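Putative uncharacterized protein PH0300 (Pyrococcus horikoshii, PDB 3VRH) catalyses the ATP-dependent 2-thiolation of 5-methyluridine 54 in the T loop of tRNA, a modification that stabilises tRNA against heat. Local coordinates at residues N73-H78 against P104-R109; A143-F148 against E295-V300. All coordinates share one frame; numbering follows the deposited sequence.

Contact 1: residues N73-H78 against P104-R109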
loop_
_atom_site.group_PDB
_atom_site.type_symbol
_atom_site.label_atom_id
_atom_site.label_comp_id
_atom_site.label_asym_id
_atom_site.label_seq_id
_atom_site.Cartn_x
_atom_site.Cartn_y
_atom_site.Cartn_z
ATOM N N ASN A 73 22.871 -5.778 -28.298
ATOM C CA ASN A 73 22.671 -5.062 -29.553
ATOM C C ASN A 73 21.566 -4.019 -29.394
ATOM O O ASN A 73 20.386 -4.320 -29.552
ATOM C CB ASN A 73 22.336 -6.037 -30.695
ATOM C CG ASN A 73 21.997 -5.322 -31.990
ATOM O OD1 ASN A 73 22.378 -4.168 -32.192
ATOM N ND2 ASN A 73 21.270 -6.002 -32.871
ATOM N N ILE A 74 21.943 -2.787 -29.081
ATOM C CA ILE A 74 20.908 -1.825 -28.744
ATOM C C ILE A 74 20.881 -0.620 -29.669
ATOM O O ILE A 74 21.921 -0.114 -30.088
ATOM C CB ILE A 74 21.002 -1.370 -27.274
ATOM C CG1 ILE A 74 22.306 -0.625 -27.035
ATOM C CG2 ILE A 74 20.901 -2.563 -26.310
ATOM C CD1 ILE A 74 22.117 0.629 -26.241
ATOM N N GLU A 75 19.673 -0.188 -30.005
ATOM C CA GLU A 75 19.466 1.090 -30.671
ATOM C C GLU A 75 18.517 1.877 -29.777
ATOM O O GLU A 75 17.809 1.284 -28.956
ATOM C CB GLU A 75 18.897 0.893 -32.083
ATOM C CG GLU A 75 19.804 -0.010 -32.965
ATOM C CD GLU A 75 19.335 -0.151 -34.412
ATOM O OE1 GLU A 75 18.603 0.729 -34.905
ATOM O OE2 GLU A 75 19.711 -1.150 -35.064
ATOM N N CYS A 76 18.514 3.200 -29.913
ATOM C CA CYS A 76 17.705 4.026 -29.040
ATOM C C CYS A 76 16.689 4.824 -29.816
ATOM O O CYS A 76 16.905 5.160 -30.988
ATOM C CB CYS A 76 18.586 4.950 -28.210
ATOM S SG CYS A 76 19.822 4.048 -27.283
ATOM N N LEU A 77 15.571 5.105 -29.156
ATOM C CA LEU A 77 14.525 5.928 -29.726
ATOM C C LEU A 77 14.190 7.046 -28.752
ATOM O O LEU A 77 13.900 6.787 -27.580
ATOM C CB LEU A 77 13.270 5.099 -29.992
ATOM C CG LEU A 77 11.988 5.897 -30.246
ATOM C CD1 LEU A 77 12.075 6.650 -31.561
ATOM C CD2 LEU A 77 10.756 4.991 -30.222
ATOM N N HIS A 78 14.218 8.286 -29.236
ATOM C CA HIS A 78 13.791 9.413 -28.427
ATOM C C HIS A 78 12.501 9.965 -28.968
ATOM O O HIS A 78 12.415 10.299 -30.144
ATOM C CB HIS A 78 14.830 10.523 -28.418
ATOM C CG HIS A 78 14.351 11.776 -27.760
ATOM N ND1 HIS A 78 14.172 11.876 -26.398
ATOM C CD2 HIS A 78 14.001 12.977 -28.277
ATOM C CE1 HIS A 78 13.735 13.087 -26.102
ATOM N NE2 HIS A 78 13.632 13.778 -27.225
ATOM N N PRO A 104 23.025 3.976 -32.053
ATOM C CA PRO A 104 22.217 4.709 -33.039
ATOM C C PRO A 104 20.967 5.282 -32.359
ATOM O O PRO A 104 20.335 4.591 -31.547
ATOM C CB PRO A 104 21.780 3.622 -34.033
ATOM C CG PRO A 104 22.680 2.446 -33.768
ATOM C CD PRO A 104 23.081 2.531 -32.320
ATOM N N LEU A 105 20.609 6.518 -32.688
ATOM C CA LEU A 105 19.441 7.136 -32.070
ATOM C C LEU A 105 18.429 7.538 -33.124
ATOM O O LEU A 105 18.733 8.290 -34.057
ATOM C CB LEU A 105 19.843 8.349 -31.224
ATOM C CG LEU A 105 18.692 9.246 -30.761
ATOM C CD1 LEU A 105 17.719 8.483 -29.848
ATOM C CD2 LEU A 105 19.287 10.443 -30.046
ATOM N N HIS A 106 17.227 7.004 -32.985
ATOM C CA HIS A 106 16.128 7.359 -33.873
ATOM C C HIS A 106 15.271 8.381 -33.164
ATOM O O HIS A 106 15.091 8.308 -31.938
ATOM C CB HIS A 106 15.293 6.128 -34.181
ATOM C CG HIS A 106 16.106 4.946 -34.611
ATOM N ND1 HIS A 106 16.583 4.802 -35.896
ATOM C CD2 HIS A 106 16.530 3.853 -33.928
ATOM C CE1 HIS A 106 17.264 3.672 -35.987
ATOM N NE2 HIS A 106 17.248 3.079 -34.806
ATOM N N ILE A 107 14.737 9.333 -33.918
ATOM C CA ILE A 107 13.887 10.340 -33.313
ATOM C C ILE A 107 12.521 10.432 -33.970
ATOM O O ILE A 107 12.417 10.513 -35.202
ATOM C CB ILE A 107 14.550 11.727 -33.336
ATOM C CG1 ILE A 107 15.947 11.651 -32.720
ATOM C CG2 ILE A 107 13.659 12.752 -32.601
ATOM C CD1 ILE A 107 16.824 12.849 -33.018
ATOM N N VAL A 108 11.487 10.402 -33.127
ATOM C CA VAL A 108 10.121 10.697 -33.522
ATOM C C VAL A 108 9.637 11.967 -32.830
ATOM O O VAL A 108 9.611 12.053 -31.588
ATOM C CB VAL A 108 9.166 9.546 -33.152
ATOM C CG1 VAL A 108 7.722 9.902 -33.507
ATOM C CG2 VAL A 108 9.586 8.269 -33.849
ATOM N N ARG A 109 9.250 12.951 -33.629
ATOM C CA ARG A 109 8.738 14.201 -33.105
ATOM C C ARG A 109 7.216 14.169 -33.165
ATOM O O ARG A 109 6.623 14.190 -34.234
ATOM C CB ARG A 109 9.291 15.372 -33.905
ATOM C CG ARG A 109 10.803 15.406 -33.966
ATOM C CD ARG A 109 11.322 16.769 -33.564
ATOM N NE ARG A 109 12.782 16.850 -33.551
ATOM C CZ ARG A 109 13.490 17.712 -34.286
ATOM N NH1 ARG A 109 12.872 18.563 -35.098
ATOM N NH2 ARG A 109 14.820 17.725 -34.222
#
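The imidazole of His106 meets Glu75 at its edge: NE2 gives its hydrogen to Glu75 OE1 at 2.7 Å. The acceptor lies 1° out of the ring plane, and the carboxylate plane is turned 33° from the ring. Glu75 CG stands beside its own backbone N (chi1 -57°), and the chain runs extended from there to the carboxylate. Glu75 CG also meets Pro104 CG at 3.9 Å, the two side chains crossing at about a right angle. Cys76 O sits obliquely to the imidazole, 3.2 Å from His106 CD2, while accepting from His106 N. The His78 ring has Ile107 CG2 at its edge and sends ND1 to Val54 O.

The backbones of 73-78 and 105-109 pair as parallel strands, bonded from Cys76 N to Pro104 O, His106 N to Cys76 O, His78 N to His106 O and Val108 N to His78 O. On the face bearing Cys76, Leu105, His78 and Ile107, Leu105 CD1 lies against His78 CB at 3.8 Å; helix 87-101 covers this face and completes a beta-alpha-beta crossover in the PP-loop domain. On the face bearing Leu77 and His106, Leu77 CD1 touches Val108 CG2 at 3.7 Å, with His106 meeting the ring of Phe142.

The same strand carries Ile79, an ATP-binding residue, just beyond His78. Glu75 OE2 forms a salt bridge with Arg49, so each carboxylate oxygen has a partner. The nearby negative charge would probably favour a proton on His106 NE2, and the two grips together fix the rotation of the carboxylate.

Contact 2: residues A143-F148 against E295-V300; sequences AYDNGF and EINFKV
Asp145 OD2 accepts from Phe298 N at 2.7 Å, on the anti side of the carboxylate and 25° out of its plane. Asn146 uses both ends of its amide, which is carried to the loop by CG standing beside its own backbone N (chi1 -74°). OD1 takes Val300 N at 2.9 Å on a lone pair in the carbonyl plane, and Asn146 ND2 donates to Phe298 O at 2.9 Å, approaching from above the plane of that carbonyl. These three bonds join the end of helix 127-145 to the irregular loop 295-300. An alanine in place of Asn146 would probably leave Val300 N and Phe298 O without these mates and let the loop shift against the helix end.

Around the polar bonds, Asn146 OD1 also lies against Val300 CG2 at 3.4 Å, and Lys299 CD passes 3.7 Å from Asp145 O. Phe298 turns its ring away, with Asp145 OD2 near the ring plane at the edge and Ile296 CG2 over one face, 3.5 Å above the plane and offset toward the rim; Ile138 and Phe142 of helix 127-145 touch the Phe298 side chain.

In the second shell, Lys141 NZ forms salt bridges with Asp145 OD2 and Glu295 OE1, and would probably ease the repulsion between the two acids. Asn146 ND2 donates also to Phe142 O. Asn297 OD1 accepts Lys299 N at 3.2 Å, closing an Asx turn. The helix itself ends in a Schellman motif, Phe148 N to Ala143 O and Gly147 N to Tyr144 O, with Gly147 at the C-prime position in positive phi (70°).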
loop_
_atom_site.group_PDB
_atom_site.type_symbol
_atom_site.label_atom_id
_atom_site.label_comp_id
_atom_site.label_asym_id
_atom_site.label_seq_id
_atom_site.Cartn_x
_atom_site.Cartn_y
_atom_site.Cartn_z
ATOM N N ALA A 143 9.038 -0.199 -32.545
ATOM C CA ALA A 143 9.755 -1.446 -32.329
ATOM C C ALA A 143 9.236 -2.496 -33.301
ATOM O O ALA A 143 10.000 -3.280 -33.853
ATOM C CB ALA A 143 9.559 -1.931 -30.895
ATOM N N TYR A 144 7.928 -2.486 -33.501
ATOM C CA TYR A 144 7.268 -3.503 -34.305
ATOM C C TYR A 144 7.592 -3.320 -35.787
ATOM O O TYR A 144 8.087 -4.244 -36.435
ATOM C CB TYR A 144 5.757 -3.470 -34.059
ATOM C CG TYR A 144 4.949 -4.247 -35.073
ATOM C CD1 TYR A 144 5.030 -5.631 -35.143
ATOM C CD2 TYR A 144 4.097 -3.589 -35.964
ATOM C CE1 TYR A 144 4.295 -6.345 -36.081
ATOM C CE2 TYR A 144 3.354 -4.292 -36.903
ATOM C CZ TYR A 144 3.455 -5.670 -36.953
ATOM O OH TYR A 144 2.718 -6.368 -37.885
ATOM N N ASP A 145 7.317 -2.119 -36.293
ATOM C CA ASP A 145 7.594 -1.742 -37.675
ATOM C C ASP A 145 9.017 -2.016 -38.113
ATOM O O ASP A 145 9.260 -2.295 -39.284
ATOM C CB ASP A 145 7.325 -0.254 -37.884
ATOM C CG ASP A 145 5.860 0.061 -37.952
ATOM O OD1 ASP A 145 5.058 -0.890 -37.987
ATOM O OD2 ASP A 145 5.505 1.257 -37.982
ATOM N N ASN A 146 9.959 -1.923 -37.183
ATOM C CA ASN A 146 11.371 -2.055 -37.524
ATOM C C ASN A 146 11.950 -3.405 -37.148
ATOM O O ASN A 146 13.159 -3.598 -37.218
ATOM C CB ASN A 146 12.202 -0.930 -36.885
ATOM C CG ASN A 146 11.996 0.399 -37.574
ATOM O OD1 ASN A 146 12.618 0.661 -38.598
ATOM N ND2 ASN A 146 11.101 1.242 -37.030
ATOM N N GLY A 147 11.090 -4.325 -36.719
ATOM C CA GLY A 147 11.529 -5.679 -36.406
ATOM C C GLY A 147 12.404 -5.857 -35.174
ATOM O O GLY A 147 13.210 -6.797 -35.114
ATOM N N PHE A 148 12.255 -4.974 -34.187
ATOM C CA PHE A 148 12.987 -5.141 -32.932
ATOM C C PHE A 148 12.401 -6.316 -32.156
ATOM O O PHE A 148 11.219 -6.614 -32.286
ATOM C CB PHE A 148 12.956 -3.864 -32.087
ATOM C CG PHE A 148 13.876 -2.796 -32.591
ATOM C CD1 PHE A 148 15.208 -2.762 -32.191
ATOM C CD2 PHE A 148 13.419 -1.844 -33.495
ATOM C CE1 PHE A 148 16.060 -1.796 -32.671
ATOM C CE2 PHE A 148 14.270 -0.877 -33.981
ATOM C CZ PHE A 148 15.592 -0.848 -33.562
ATOM N N GLU A 295 -2.730 4.739 -40.922
ATOM C CA GLU A 295 -1.678 4.122 -40.131
ATOM C C GLU A 295 -0.407 4.956 -40.202
ATOM O O GLU A 295 -0.156 5.615 -41.201
ATOM C CB GLU A 295 -1.403 2.702 -40.632
ATOM C CG GLU A 295 -0.398 1.946 -39.778
ATOM C CD GLU A 295 -0.081 0.564 -40.299
ATOM O OE1 GLU A 295 1.059 0.097 -40.073
ATOM O OE2 GLU A 295 -0.969 -0.059 -40.922
ATOM N N ILE A 296 0.385 4.957 -39.133
ATOM C CA ILE A 296 1.692 5.597 -39.188
ATOM C C ILE A 296 2.762 4.548 -39.400
ATOM O O ILE A 296 2.826 3.546 -38.673
ATOM C CB ILE A 296 2.005 6.398 -37.926
ATOM C CG1 ILE A 296 0.919 7.445 -37.688
ATOM C CG2 ILE A 296 3.361 7.061 -38.053
ATOM C CD1 ILE A 296 0.952 8.035 -36.318
ATOM N N ASN A 297 3.592 4.771 -40.411
ATOM C CA ASN A 297 4.652 3.833 -40.747
ATOM C C ASN A 297 5.948 4.294 -40.105
ATOM O O ASN A 297 6.507 5.302 -40.520
ATOM C CB ASN A 297 4.814 3.767 -42.264
ATOM C CG ASN A 297 5.643 2.586 -42.710
ATOM O OD1 ASN A 297 6.288 1.920 -41.899
ATOM N ND2 ASN A 297 5.627 2.315 -44.013
ATOM N N PHE A 298 6.422 3.566 -39.093
ATOM C CA PHE A 298 7.639 3.970 -38.379
ATOM C C PHE A 298 8.904 3.312 -38.901
ATOM O O PHE A 298 9.992 3.524 -38.350
ATOM C CB PHE A 298 7.514 3.742 -36.875
ATOM C CG PHE A 298 6.586 4.701 -36.201
ATOM C CD1 PHE A 298 6.967 6.015 -35.990
ATOM C CD2 PHE A 298 5.341 4.293 -35.776
ATOM C CE1 PHE A 298 6.124 6.893 -35.373
ATOM C CE2 PHE A 298 4.487 5.172 -35.153
ATOM C CZ PHE A 298 4.874 6.472 -34.949
ATOM N N LYS A 299 8.756 2.520 -39.963
ATOM C CA LYS A 299 9.891 1.899 -40.626
ATOM C C LYS A 299 10.948 2.932 -41.056
ATOM O O LYS A 299 10.631 3.968 -41.652
ATOM C CB LYS A 299 9.412 1.099 -41.843
ATOM C CG LYS A 299 10.537 0.463 -42.635
ATOM C CD LYS A 299 11.257 -0.608 -41.833
ATOM C CE LYS A 299 12.304 -1.313 -42.687
ATOM N NZ LYS A 299 13.523 -0.475 -42.891
ATOM N N VAL A 300 12.206 2.654 -40.726
ATOM C CA VAL A 300 13.292 3.541 -41.115
ATOM C C VAL A 300 14.444 2.740 -41.719
ATOM O O VAL A 300 14.685 1.583 -41.347
ATOM C CB VAL A 300 13.812 4.403 -39.925
ATOM C CG1 VAL A 300 12.725 5.339 -39.400
ATOM C CG2 VAL A 300 14.351 3.524 -38.806
#

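How the contacts relate
Contact 1 is buried and belongs to the parallel sheet of the PP-loop domain, whereas contact 2 lies at the surface, where the loop beyond helix 285-290 returns to that domain from the neighbourhood of the second zinc site. Regular backbone pairing dominates the former; in the latter, side chains bind backbone groups of an irregular segment. Their centres are about 12 Å apart and they touch by packing: Phe148 on Glu75, Val300 on His106 and Phe298 on Val108. The loop 295-300 thus covers one side of strand 105-109, an outermost strand of the sheet within this chain. Arg49 also serves both, forming a salt bridge with Glu75 and a cation-pi contact with Phe148.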